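Local coordinates for protein glucosidase (Croceicoccus marinus, PDB 5Z3K) that probably hydrolyses O-glycosidic bonds as a beta-glucosidase of glycoside hydrolase family 39, at residues A124-E127 with Q128-N132; I133-H136 with Y137-W141; M175-A178 with A179-V183; R185-P188 with A189-V192; F210-Y213 with V214-S218. All blocks are in the same frame, centred on the assembly; numbering follows the deposited sequence.

Contact 1. Residues A124-E127 with Q128-N132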
loop_
_atom_site.group_PDB
_atom_site.type_symbol
_atom_site.label_atom_id
_atom_site.label_comp_id
_atom_site.label_asym_id
_atom_site.label_seq_id
_atom_site.Cartn_x
_atom_site.Cartn_y
_atom_site.Cartn_z
ATOM N N ALA A 124 -0.735 -16.076 -27.899
ATOM C CA ALA A 124 0.241 -17.136 -27.677
ATOM C C ALA A 124 1.634 -16.565 -27.425
ATOM O O ALA A 124 2.335 -17.014 -26.509
ATOM C CB ALA A 124 0.253 -18.095 -28.872
ATOM N N LYS A 125 2.048 -15.561 -28.208
ATOM C CA LYS A 125 3.361 -14.956 -27.985
ATOM C C LYS A 125 3.373 -14.116 -26.711
ATOM O O LYS A 125 4.366 -14.115 -25.973
ATOM C CB LYS A 125 3.778 -14.113 -29.194
ATOM C CG LYS A 125 5.264 -13.688 -29.185
ATOM C CD LYS A 125 5.654 -12.974 -30.465
ATOM C CE LYS A 125 7.165 -12.963 -30.637
ATOM N NZ LYS A 125 7.596 -12.462 -31.981
ATOM N N TYR A 126 2.284 -13.389 -26.441
ATOM C CA TYR A 126 2.164 -12.671 -25.174
ATOM C C TYR A 126 2.417 -13.609 -23.992
ATOM O O TYR A 126 3.190 -13.296 -23.078
ATOM C CB TYR A 126 0.773 -12.029 -25.093
ATOM C CG TYR A 126 0.544 -11.136 -23.889
ATOM C CD1 TYR A 126 0.997 -9.815 -23.876
ATOM C CD2 TYR A 126 -0.136 -11.609 -22.775
ATOM C CE1 TYR A 126 0.774 -8.988 -22.764
ATOM C CE2 TYR A 126 -0.361 -10.792 -21.667
ATOM C CZ TYR A 126 0.099 -9.485 -21.674
ATOM O OH TYR A 126 -0.113 -8.674 -20.576
ATOM N N GLU A 127 1.803 -14.793 -24.025
ATOM C CA GLU A 127 1.955 -15.746 -22.929
ATOM C C GLU A 127 3.404 -16.219 -22.789
ATOM O O GLU A 127 3.917 -16.323 -21.667
ATOM C CB GLU A 127 0.997 -16.925 -23.142
ATOM C CG GLU A 127 1.029 -17.977 -22.037
ATOM C CD GLU A 127 -0.072 -19.025 -22.186
ATOM O OE1 GLU A 127 -0.995 -18.811 -23.000
ATOM O OE2 GLU A 127 -0.022 -20.053 -21.477
ATOM N N GLN A 128 4.066 -16.487 -23.889
ATOM C CA GLN A 128 5.436 -16.894 -23.829
ATOM C C GLN A 128 6.314 -15.784 -23.218
ATOM O O GLN A 128 7.146 -16.039 -22.439
ATOM C CB GLN A 128 5.977 -17.194 -25.230
ATOM C CG GLN A 128 5.399 -18.361 -25.956
ATOM C CD GLN A 128 6.106 -18.553 -27.307
ATOM O OE1 GLN A 128 5.722 -17.986 -28.293
ATOM N NE2 GLN A 128 7.195 -19.271 -27.301
ATOM N N VAL A 129 6.051 -14.565 -23.594
ATOM C CA VAL A 129 6.878 -13.460 -23.123
ATOM C C VAL A 129 6.634 -13.224 -21.637
ATOM O O VAL A 129 7.577 -12.980 -20.877
ATOM C CB VAL A 129 6.627 -12.209 -23.989
ATOM C CG1 VAL A 129 7.149 -10.954 -23.318
ATOM C CG2 VAL A 129 7.297 -12.401 -25.350
ATOM N N VAL A 130 5.381 -13.364 -21.182
ATOM C CA VAL A 130 5.107 -13.241 -19.746
ATOM C C VAL A 130 5.832 -14.332 -18.976
ATOM O O VAL A 130 6.409 -14.083 -17.906
ATOM C CB VAL A 130 3.594 -13.279 -19.459
ATOM C CG1 VAL A 130 3.340 -13.375 -17.932
ATOM C CG2 VAL A 130 2.900 -12.057 -20.045
ATOM N N GLU A 131 5.836 -15.552 -19.514
ATOM C CA GLU A 131 6.453 -16.661 -18.794
ATOM C C GLU A 131 7.951 -16.433 -18.610
ATOM O O GLU A 131 8.494 -16.684 -17.528
ATOM C CB GLU A 131 6.184 -17.978 -19.527
ATOM C CG GLU A 131 6.857 -19.198 -18.901
ATOM C CD GLU A 131 6.545 -20.486 -19.646
ATOM O OE1 GLU A 131 5.714 -20.454 -20.579
ATOM O OE2 GLU A 131 7.136 -21.532 -19.299
ATOM N N ASN A 132 8.638 -15.940 -19.642
ATOM C CA ASN A 132 10.074 -15.719 -19.507
ATOM C C ASN A 132 10.409 -14.475 -18.699
ATOM O O ASN A 132 11.507 -14.399 -18.137
ATOM C CB ASN A 132 10.740 -15.647 -20.882
ATOM C CG ASN A 132 10.857 -17.015 -21.534
ATOM O OD1 ASN A 132 10.808 -18.046 -20.849
ATOM N ND2 ASN A 132 10.997 -17.036 -22.858
#
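Tyr126 and Val130, one turn apart, meet through backbone and side chain on helix 123-138, one of the outer helices of the (beta/alpha)8, or TIM, barrel. The amide of Val130 donates to Tyr126 O at 2.9 Å. The same i to i+4 pattern satisfies the neighbouring carbonyls: Gln128 N binds Ala124 O at 3.2 Å, Val129 N binds Lys125 O at 2.9 Å, and Glu131 N binds Glu127 O at 3.0 Å. The charged side chains instead find their partners beyond this turn. Lys125 NZ donates to the backbone oxygens of Trp76 and Ala78. Glu127 and Glu131 both run out extended, each with CG opposite its own amide nitrogen (chi1 -178° and 177°), which brings two like charges to one flank of the helix, Glu127 OE2 lying 5.8 Å from Glu131 OE1. Arginines balance the pair: Arg181 takes Glu127 OE1, Arg185 spans Glu127 OE2 and Glu131 OE1, and Arg135 takes Glu131 OE2. All four carboxylate oxygens are thus paired with arginines from outside this turn, which would be expected to keep both acids ionised. The apolar flank relies on a CH-pi contact instead. Val130 CG2 lies over one face of the Tyr126 ring, 4.1 Å from its centroid and displaced toward the rim, where its nearest ring atom is Tyr126 CE2 at 3.9 Å.

Contact 2. Residues I133-H136 with Y137-W141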
loop_
_atom_site.group_PDB
_atom_site.type_symbol
_atom_site.label_atom_id
_atom_site.label_comp_id
_atom_site.label_asym_id
_atom_site.label_seq_id
_atom_site.Cartn_x
_atom_site.Cartn_y
_atom_site.Cartn_z
ATOM N N ILE A 133 9.512 -13.488 -18.642
ATOM C CA ILE A 133 9.697 -12.411 -17.675
ATOM C C ILE A 133 9.654 -12.983 -16.268
ATOM O O ILE A 133 10.479 -12.641 -15.409
ATOM C CB ILE A 133 8.636 -11.312 -17.881
ATOM C CG1 ILE A 133 8.912 -10.565 -19.188
ATOM C CG2 ILE A 133 8.589 -10.355 -16.678
ATOM C CD1 ILE A 133 7.737 -9.803 -19.715
ATOM N N VAL A 134 8.708 -13.891 -16.019
ATOM C CA VAL A 134 8.608 -14.510 -14.704
ATOM C C VAL A 134 9.843 -15.353 -14.424
ATOM O O VAL A 134 10.403 -15.310 -13.324
ATOM C CB VAL A 134 7.313 -15.338 -14.596
ATOM C CG1 VAL A 134 7.250 -16.081 -13.268
ATOM C CG2 VAL A 134 6.085 -14.439 -14.757
ATOM N N ARG A 135 10.292 -16.129 -15.416
ATOM C CA ARG A 135 11.482 -16.952 -15.233
ATOM C C ARG A 135 12.719 -16.096 -14.998
ATOM O O ARG A 135 13.632 -16.508 -14.275
ATOM C CB ARG A 135 11.690 -17.849 -16.454
ATOM C CG ARG A 135 10.745 -19.030 -16.508
ATOM C CD ARG A 135 11.058 -19.979 -17.671
ATOM N NE ARG A 135 10.049 -21.033 -17.731
ATOM C CZ ARG A 135 9.970 -22.040 -16.862
ATOM N NH1 ARG A 135 10.862 -22.150 -15.884
ATOM N NH2 ARG A 135 9.001 -22.939 -16.971
ATOM N N HIS A 136 12.772 -14.915 -15.609
ATOM C CA HIS A 136 13.895 -14.020 -15.363
ATOM C C HIS A 136 13.931 -13.558 -13.909
ATOM O O HIS A 136 15.010 -13.450 -13.314
ATOM C CB HIS A 136 13.824 -12.827 -16.316
ATOM C CG HIS A 136 14.872 -11.796 -16.075
ATOM N ND1 HIS A 136 16.181 -11.946 -16.493
ATOM C CD2 HIS A 136 14.807 -10.590 -15.463
ATOM C CE1 HIS A 136 16.875 -10.878 -16.146
ATOM N NE2 HIS A 136 16.066 -10.042 -15.515
ATOM N N TYR A 137 12.772 -13.299 -13.305
ATOM C CA TYR A 137 12.765 -12.773 -11.946
ATOM C C TYR A 137 12.584 -13.838 -10.872
ATOM O O TYR A 137 12.729 -13.520 -9.690
ATOM C CB TYR A 137 11.692 -11.684 -11.805
ATOM C CG TYR A 137 12.132 -10.440 -12.548
ATOM C CD1 TYR A 137 13.256 -9.733 -12.128
ATOM C CD2 TYR A 137 11.484 -10.021 -13.706
ATOM C CE1 TYR A 137 13.696 -8.619 -12.809
ATOM C CE2 TYR A 137 11.919 -8.899 -14.400
ATOM C CZ TYR A 137 13.024 -8.201 -13.947
ATOM O OH TYR A 137 13.491 -7.100 -14.645
ATOM N N VAL A 138 12.305 -15.091 -11.244
ATOM C CA VAL A 138 12.074 -16.159 -10.282
ATOM C C VAL A 138 13.110 -17.273 -10.392
ATOM O O VAL A 138 13.552 -17.811 -9.370
ATOM C CB VAL A 138 10.644 -16.729 -10.411
ATOM C CG1 VAL A 138 10.458 -17.922 -9.473
ATOM C CG2 VAL A 138 9.604 -15.640 -10.105
ATOM N N CYS A 139 13.524 -17.629 -11.615
ATOM C CA CYS A 139 14.405 -18.775 -11.839
ATOM C C CYS A 139 15.767 -18.391 -12.413
ATOM O O CYS A 139 16.476 -19.262 -12.920
ATOM C CB CYS A 139 13.725 -19.791 -12.768
ATOM S SG CYS A 139 12.084 -20.280 -12.207
ATOM N N GLY A 140 16.152 -17.118 -12.361
ATOM C CA GLY A 140 17.451 -16.719 -12.881
ATOM C C GLY A 140 17.600 -16.695 -14.390
ATOM O O GLY A 140 18.721 -16.511 -14.875
ATOM N N TRP A 141 16.515 -16.853 -15.150
ATOM C CA TRP A 141 16.598 -16.908 -16.607
ATOM C C TRP A 141 17.137 -15.603 -17.183
ATOM O O TRP A 141 16.761 -14.513 -16.745
ATOM C CB TRP A 141 15.211 -17.205 -17.186
ATOM C CG TRP A 141 15.155 -17.496 -18.653
ATOM C CD1 TRP A 141 15.322 -18.714 -19.252
ATOM C CD2 TRP A 141 14.875 -16.564 -19.711
ATOM N NE1 TRP A 141 15.182 -18.595 -20.615
ATOM C CE2 TRP A 141 14.907 -17.287 -20.922
ATOM C CE3 TRP A 141 14.601 -15.191 -19.752
ATOM C CZ2 TRP A 141 14.679 -16.682 -22.163
ATOM C CZ3 TRP A 141 14.378 -14.590 -20.976
ATOM C CH2 TRP A 141 14.414 -15.338 -22.173
#
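His136 and Tyr137 pack as a T-shaped pair, with ring planes at 84° and centroids 4.5 Å apart. The imidazole edge leads with His136 CD2, which stands over the centre of the tyrosine face and comes within 3.3 Å of Tyr137 CZ. With CG trans to the backbone nitrogen (chi1 176°), the other edge of His136 turns to the chain that follows the helix, and His136 ND1 donates to Trp141 O at 2.6 Å; the bond is short but bent, with the oxygen tilted from the imidazole plane. Asp92 receives the hydrogen bond of NE2, so both imidazole nitrogens are tied and the rotation of the ring is fixed. Ile133 lies alongside Tyr137; on an adjacent buried flank Val134 CG1 reaches Val138 CG2 at 4.0 Å, facing helix 169-186 and the barrel strand 151-154. This is the C-terminal end of barrel helix 123-138, where Gly140, with positive phi (73°), reverses the chain. Arg135 O accepts two amides across that end, Cys139 N at 2.9 Å and Trp141 N at 3.0 Å, from opposite faces of its carbonyl plane. The partly exposed side is looser. Arg135 CB touches Trp141 CB at 3.7 Å, while the extended arginine passes Cys139 with NH1 still 4.3 Å from SG and turns its charged end to Glu131.

Contact 3. Residues M175-A178 with A179-V183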
loop_
_atom_site.group_PDB
_atom_site.type_symbol
_atom_site.label_atom_id
_atom_site.label_comp_id
_atom_site.label_asym_id
_atom_site.label_seq_id
_atom_site.Cartn_x
_atom_site.Cartn_y
_atom_site.Cartn_z
HETATM N N MSE A 175 -6.400 -12.664 -21.520
HETATM C CA MSE A 175 -5.072 -12.193 -21.164
HETATM C C MSE A 175 -4.741 -12.554 -19.716
HETATM O O MSE A 175 -3.621 -12.969 -19.412
HETATM C CB MSE A 175 -4.973 -10.689 -21.374
HETATM C CG MSE A 175 -4.809 -10.279 -22.810
HETATM SE SE MSE A 175 -4.806 -8.365 -23.050
HETATM C CE MSE A 175 -3.013 -7.924 -22.352
ATOM N N TYR A 176 -5.725 -12.412 -18.823
ATOM C CA TYR A 176 -5.513 -12.833 -17.444
ATOM C C TYR A 176 -5.195 -14.320 -17.377
ATOM O O TYR A 176 -4.252 -14.736 -16.695
ATOM C CB TYR A 176 -6.731 -12.522 -16.570
ATOM C CG TYR A 176 -6.479 -13.013 -15.166
ATOM C CD1 TYR A 176 -5.572 -12.348 -14.343
ATOM C CD2 TYR A 176 -7.084 -14.163 -14.679
ATOM C CE1 TYR A 176 -5.294 -12.802 -13.070
ATOM C CE2 TYR A 176 -6.816 -14.625 -13.403
ATOM C CZ TYR A 176 -5.912 -13.934 -12.603
ATOM O OH TYR A 176 -5.618 -14.367 -11.343
ATOM N N ALA A 177 -5.971 -15.143 -18.090
ATOM C CA ALA A 177 -5.747 -16.582 -18.028
ATOM C C ALA A 177 -4.375 -16.947 -18.580
ATOM O O ALA A 177 -3.702 -17.836 -18.044
ATOM C CB ALA A 177 -6.850 -17.327 -18.784
ATOM N N ALA A 178 -3.946 -16.274 -19.650
ATOM C CA ALA A 178 -2.616 -16.524 -20.194
ATOM C C ALA A 178 -1.536 -16.189 -19.175
ATOM O O ALA A 178 -0.583 -16.957 -18.987
ATOM C CB ALA A 178 -2.410 -15.720 -21.479
ATOM N N ALA A 179 -1.672 -15.044 -18.502
ATOM C CA ALA A 179 -0.694 -14.659 -17.488
ATOM C C ALA A 179 -0.694 -15.634 -16.318
ATOM O O ALA A 179 0.371 -16.035 -15.836
ATOM C CB ALA A 179 -0.978 -13.236 -17.011
ATOM N N ALA A 180 -1.881 -16.031 -15.848
ATOM C CA ALA A 180 -1.962 -16.968 -14.732
ATOM C C ALA A 180 -1.344 -18.316 -15.090
ATOM O O ALA A 180 -0.603 -18.906 -14.290
ATOM C CB ALA A 180 -3.419 -17.139 -14.298
ATOM N N ARG A 181 -1.661 -18.834 -16.284
ATOM C CA ARG A 181 -1.022 -20.058 -16.758
ATOM C C ARG A 181 0.497 -19.928 -16.765
ATOM O O ARG A 181 1.208 -20.844 -16.337
ATOM C CB ARG A 181 -1.523 -20.408 -18.163
ATOM C CG ARG A 181 -2.847 -21.164 -18.176
ATOM C CD ARG A 181 -3.111 -21.812 -19.533
ATOM N NE ARG A 181 -2.972 -20.851 -20.622
ATOM C CZ ARG A 181 -3.958 -20.076 -21.061
ATOM N NH1 ARG A 181 -5.167 -20.160 -20.515
ATOM N NH2 ARG A 181 -3.741 -19.224 -22.050
ATOM N N ALA A 182 1.014 -18.803 -17.266
ATOM C CA ALA A 182 2.463 -18.646 -17.361
ATOM C C ALA A 182 3.107 -18.573 -15.980
ATOM O O ALA A 182 4.139 -19.207 -15.734
ATOM C CB ALA A 182 2.810 -17.404 -18.183
ATOM N N VAL A 183 2.510 -17.813 -15.060
ATOM C CA VAL A 183 3.076 -17.695 -13.718
ATOM C C VAL A 183 3.100 -19.058 -13.033
ATOM O O VAL A 183 4.112 -19.466 -12.448
ATOM C CB VAL A 183 2.278 -16.666 -12.895
ATOM C CG1 VAL A 183 2.563 -16.826 -11.406
ATOM C CG2 VAL A 183 2.579 -15.247 -13.370
#
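Arg181 folds back over Ala177 and Ala178, the residues one turn before it on helix 169-186, the helical crossover of a beta-alpha-beta unit between barrel strands 151-154 and 191-197. Its amide first donates to Ala177 O at 2.9 Å. The side chain then keeps to the same carbonyl: Arg181 CB lies 3.4 Å from Ala177 O, and CG, placed beside its own backbone nitrogen (chi1 -83°), is equally near. A bend at chi3 (-51°) turns the remainder back toward the start of the helix. Arg181 NE stays over Ala177 O at 4.0 Å, and the guanidinium then presents a face to that oxygen, offset toward the rim. Arg181 CZ is 3.9 Å from Ala178 CA. The two ends then divide: Arg181 NH1 rests 3.7 Å from Ala177 CB, while Arg181 NH2 lies 3.5 Å from Ala178 CA and carries on to its salt bridge with Glu127 on helix 123-138. On another flank, Ala180 CB approaches the Tyr176 ring near its rim, 4.3 Å from Tyr176 CE2, and the Tyr176 hydroxyl is hydrogen-bonded to Pro220 O. Small alanine side chains leave the helix surface low enough for the arginine to lie along it. Because Ala177 O meets a guanidinium face and not an N-H, its hydrogen bond is the one from the Arg181 amide, and the nearby positive charge probably adds a modest electrostatic attraction.

Contact 4. Residues R185-P188 with A189-V192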
loop_
_atom_site.group_PDB
_atom_site.type_symbol
_atom_site.label_atom_id
_atom_site.label_comp_id
_atom_site.label_asym_id
_atom_site.label_seq_id
_atom_site.Cartn_x
_atom_site.Cartn_y
_atom_site.Cartn_z
ATOM N N ARG A 185 2.976 -22.025 -14.390
ATOM C CA ARG A 185 3.888 -22.938 -15.071
ATOM C C ARG A 185 5.318 -22.763 -14.566
ATOM O O ARG A 185 6.067 -23.739 -14.440
ATOM C CB ARG A 185 3.800 -22.713 -16.582
ATOM C CG ARG A 185 4.726 -23.563 -17.436
ATOM C CD ARG A 185 4.448 -23.308 -18.922
ATOM N NE ARG A 185 3.014 -23.324 -19.214
ATOM C CZ ARG A 185 2.345 -22.346 -19.827
ATOM N NH1 ARG A 185 2.965 -21.242 -20.230
ATOM N NH2 ARG A 185 1.042 -22.478 -20.037
ATOM N N VAL A 186 5.715 -21.528 -14.256
ATOM C CA VAL A 186 7.082 -21.306 -13.796
ATOM C C VAL A 186 7.264 -21.860 -12.391
ATOM O O VAL A 186 8.255 -22.539 -12.093
ATOM C CB VAL A 186 7.426 -19.809 -13.862
ATOM C CG1 VAL A 186 8.779 -19.546 -13.184
ATOM C CG2 VAL A 186 7.414 -19.332 -15.296
ATOM N N ASP A 187 6.308 -21.595 -11.518
ATOM C CA ASP A 187 6.381 -21.996 -10.126
ATOM C C ASP A 187 4.985 -21.940 -9.517
ATOM O O ASP A 187 4.411 -20.852 -9.369
ATOM C CB ASP A 187 7.355 -21.087 -9.378
ATOM C CG ASP A 187 7.524 -21.466 -7.920
ATOM O OD1 ASP A 187 6.976 -22.500 -7.471
ATOM O OD2 ASP A 187 8.216 -20.711 -7.213
ATOM N N PRO A 188 4.403 -23.092 -9.172
ATOM C CA PRO A 188 3.064 -23.085 -8.560
ATOM C C PRO A 188 2.986 -22.289 -7.268
ATOM O O PRO A 188 1.888 -21.877 -6.883
ATOM C CB PRO A 188 2.782 -24.575 -8.313
ATOM C CG PRO A 188 3.670 -25.299 -9.267
ATOM C CD PRO A 188 4.897 -24.456 -9.431
ATOM N N ALA A 189 4.111 -22.059 -6.587
ATOM C CA ALA A 189 4.109 -21.308 -5.335
ATOM C C ALA A 189 3.924 -19.813 -5.539
ATOM O O ALA A 189 3.680 -19.097 -4.562
ATOM C CB ALA A 189 5.409 -21.560 -4.569
ATOM N N LEU A 190 4.044 -19.321 -6.768
ATOM C CA LEU A 190 3.838 -17.904 -7.015
ATOM C C LEU A 190 2.362 -17.550 -6.899
ATOM O O LEU A 190 1.479 -18.343 -7.232
ATOM C CB LEU A 190 4.360 -17.525 -8.398
ATOM C CG LEU A 190 5.856 -17.742 -8.623
ATOM C CD1 LEU A 190 6.168 -17.652 -10.107
ATOM C CD2 LEU A 190 6.694 -16.737 -7.821
ATOM N N LYS A 191 2.094 -16.348 -6.412
ATOM C CA LYS A 191 0.730 -15.856 -6.294
ATOM C C LYS A 191 0.412 -15.004 -7.512
ATOM O O LYS A 191 1.218 -14.150 -7.903
ATOM C CB LYS A 191 0.544 -15.045 -5.012
ATOM C CG LYS A 191 0.900 -15.799 -3.737
ATOM C CD LYS A 191 0.207 -17.149 -3.670
ATOM C CE LYS A 191 0.557 -17.875 -2.376
ATOM N NZ LYS A 191 0.343 -19.344 -2.484
ATOM N N VAL A 192 -0.746 -15.256 -8.125
ATOM C CA VAL A 192 -1.206 -14.474 -9.262
ATOM C C VAL A 192 -2.606 -13.968 -8.947
ATOM O O VAL A 192 -3.393 -14.639 -8.271
ATOM C CB VAL A 192 -1.171 -15.292 -10.585
ATOM C CG1 VAL A 192 -2.238 -16.412 -10.592
ATOM C CG2 VAL A 192 -1.297 -14.369 -11.814
#
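The carboxylate of Asp187 has Ala189 and Leu190 gathered on a single face. Ala189 N donates to Asp187 OD1 at 3.0 Å from well above the carboxylate plane, 66° out of it, and Ala189 CB follows on that face, 3.4 Å from Asp187 OD1. Leu190 CG lies on it too, 4.0 Å from Asp187 OD2. A second flat group, the peptide carbonyl of Asp187, is also approached from above its plane: Leu190 N donates to Asp187 O at 3.0 Å, 51° out of plane. One aspartate therefore holds two successive amides, the first through its side chain and the second through its main chain. These bonds define an Asx turn overlapping a type I beta turn from Asp187 to Leu190, with Pro188 and Ala189 at its corners. In the beta-alpha-beta unit of the barrel, this compact reversal leads from helix 169-186 into strand 191-197. Asp187, the first residue to leave helical geometry, holds CG trans to its backbone nitrogen (chi1 -178°), which swings OD1 over the turn to meet the Ala189 amide. Beneath the polar atoms, the aspartate and leucine side chains cross at about a right angle, with Asp187 CB 3.7 Å from Leu190 CD1. Leu190 is buried against Val134, Val183 and Trp152, whereas Pro188 and Ala189 are exposed. Lys184 reaches back from the preceding helix, and its NZ donates to both Pro188 O and Leu190 O. A lighter apolar contact, 4.5 Å from Val186 CG1 to Leu190 CD1, joins the helix end to the residue before the strand.

Contact 5. Residues F210-Y213 with V214-S218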
loop_
_atom_site.group_PDB
_atom_site.type_symbol
_atom_site.label_atom_id
_atom_site.label_comp_id
_atom_site.label_asym_id
_atom_site.label_seq_id
_atom_site.Cartn_x
_atom_site.Cartn_y
_atom_site.Cartn_z
ATOM N N PHE A 210 -15.426 -10.478 -14.021
ATOM C CA PHE A 210 -14.107 -11.074 -13.831
ATOM C C PHE A 210 -14.179 -12.296 -12.917
ATOM O O PHE A 210 -13.642 -13.361 -13.242
ATOM C CB PHE A 210 -13.148 -10.019 -13.267
ATOM C CG PHE A 210 -11.743 -10.510 -13.096
ATOM C CD1 PHE A 210 -10.955 -10.802 -14.204
ATOM C CD2 PHE A 210 -11.204 -10.681 -11.826
ATOM C CE1 PHE A 210 -9.666 -11.259 -14.050
ATOM C CE2 PHE A 210 -9.911 -11.145 -11.669
ATOM C CZ PHE A 210 -9.140 -11.429 -12.783
ATOM N N LEU A 211 -14.829 -12.156 -11.761
ATOM C CA LEU A 211 -14.973 -13.283 -10.842
ATOM C C LEU A 211 -15.729 -14.435 -11.496
ATOM O O LEU A 211 -15.400 -15.608 -11.275
ATOM C CB LEU A 211 -15.690 -12.831 -9.574
ATOM C CG LEU A 211 -14.824 -11.949 -8.665
ATOM C CD1 LEU A 211 -15.688 -11.150 -7.695
ATOM C CD2 LEU A 211 -13.840 -12.837 -7.925
ATOM N N ASP A 212 -16.752 -14.119 -12.289
ATOM C CA ASP A 212 -17.507 -15.169 -12.970
ATOM C C ASP A 212 -16.621 -15.924 -13.953
ATOM O O ASP A 212 -16.682 -17.157 -14.036
ATOM C CB ASP A 212 -18.722 -14.567 -13.678
ATOM C CG ASP A 212 -19.553 -15.616 -14.422
ATOM O OD1 ASP A 212 -20.131 -16.509 -13.765
ATOM O OD2 ASP A 212 -19.631 -15.540 -15.665
ATOM N N TYR A 213 -15.761 -15.202 -14.677
ATOM C CA TYR A 213 -14.899 -15.840 -15.667
ATOM C C TYR A 213 -13.896 -16.784 -15.017
ATOM O O TYR A 213 -13.729 -17.927 -15.461
ATOM C CB TYR A 213 -14.165 -14.784 -16.501
ATOM C CG TYR A 213 -13.142 -15.403 -17.428
ATOM C CD1 TYR A 213 -11.824 -15.604 -17.016
ATOM C CD2 TYR A 213 -13.497 -15.805 -18.711
ATOM C CE1 TYR A 213 -10.894 -16.190 -17.861
ATOM C CE2 TYR A 213 -12.574 -16.385 -19.561
ATOM C CZ TYR A 213 -11.275 -16.576 -19.128
ATOM O OH TYR A 213 -10.349 -17.156 -19.969
ATOM N N VAL A 214 -13.177 -16.313 -13.990
ATOM C CA VAL A 214 -12.157 -17.165 -13.383
ATOM C C VAL A 214 -12.798 -18.366 -12.700
ATOM O O VAL A 214 -12.185 -19.438 -12.610
ATOM C CB VAL A 214 -11.273 -16.351 -12.415
ATOM C CG1 VAL A 214 -10.418 -15.364 -13.194
ATOM C CG2 VAL A 214 -12.109 -15.615 -11.386
ATOM N N LYS A 215 -14.031 -18.217 -12.213
ATOM C CA LYS A 215 -14.737 -19.354 -11.632
ATOM C C LYS A 215 -15.123 -20.367 -12.702
ATOM O O LYS A 215 -14.804 -21.556 -12.593
ATOM C CB LYS A 215 -15.981 -18.882 -10.886
ATOM C CG LYS A 215 -16.778 -20.028 -10.287
ATOM C CD LYS A 215 -17.993 -19.535 -9.530
ATOM C CE LYS A 215 -18.726 -20.694 -8.887
ATOM N NZ LYS A 215 -20.189 -20.620 -9.188
ATOM N N GLN A 216 -15.813 -19.908 -13.744
ATOM C CA GLN A 216 -16.310 -20.824 -14.765
ATOM C C GLN A 216 -15.178 -21.484 -15.544
ATOM O O GLN A 216 -15.311 -22.637 -15.963
ATOM C CB GLN A 216 -17.253 -20.074 -15.700
ATOM C CG GLN A 216 -18.505 -19.583 -14.995
ATOM C CD GLN A 216 -19.282 -20.718 -14.342
ATOM O OE1 GLN A 216 -19.590 -21.723 -14.987
ATOM N NE2 GLN A 216 -19.603 -20.562 -13.059
ATOM N N GLN A 217 -14.058 -20.795 -15.735
ATOM C CA GLN A 217 -12.938 -21.358 -16.476
ATOM C C GLN A 217 -11.851 -21.925 -15.575
ATOM O O GLN A 217 -10.784 -22.296 -16.075
ATOM C CB GLN A 217 -12.342 -20.314 -17.423
ATOM C CG GLN A 217 -13.362 -19.671 -18.348
ATOM C CD GLN A 217 -14.239 -20.697 -19.065
ATOM O OE1 GLN A 217 -13.763 -21.752 -19.481
ATOM N NE2 GLN A 217 -15.526 -20.385 -19.206
ATOM N N SER A 218 -12.092 -21.997 -14.264
ATOM C CA SER A 218 -11.150 -22.589 -13.310
ATOM C C SER A 218 -9.747 -21.990 -13.444
ATOM O O SER A 218 -8.742 -22.702 -13.523
ATOM C CB SER A 218 -11.113 -24.109 -13.465
ATOM O OG SER A 218 -12.416 -24.647 -13.320
#
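Tyr213 and Gln217 meet through a CH-pi contact at the end of helix 208-216. Gln217 CG lies over one face of the Tyr213 ring, 3.9 Å from the centroid and off centre toward CE2, and the two side chains cross at about a right angle. With Gln217 CG beside its own backbone nitrogen (chi1 -53°), the methylene is laid over the ring, and the bend at chi2 then turns the chain beyond it; CG does the touching. Among apolar contacts, Val214 CG1 lies over one face of Phe210, toward the rim, 4.2 Å from Phe210 CZ, and also reaches Tyr213 CD1 at 4.1 Å. The hydrogen bonds are those of a regular helix: Val214 N to Phe210 O at 3.1 Å, then Lys215 N to Leu211 O, Gln216 N to Asp212 O and Gln217 N to Tyr213 O. A Schellman motif ends the helix, with Ser218, at positive phi (52°), as its C-prime residue; Ser218 N donates to Lys215 O and Val219 N to Val214 O. In the barrel, this helix links strands 191-197 and 223-229 and lies against helix 169-186, where Phe210 meets Tyr176 edge-to-face and the Tyr213 hydroxyl is hydrogen-bonded to Glu174.

Followed from the N terminus, the five contacts come strictly in series, and none nests in or crosses another. Each is local, so none closes a long loop. Contacts 1 and 2 occupy successive turns of helix 123-138, with contact 2 at its end. Contact 3 lies on helix 169-186, and contact 4 is the tight turn that delivers this helix into strand 191-197. Contact 5 follows on helix 208-216. Lateral contacts join what the sequence separates: contact 1 meets contacts 3 and 4 through salt bridges, contact 2 meets contact 4 through apolar side chains, and contact 3 touches contact 5. Three consecutive outer helices are thereby tied along one side of the barrel.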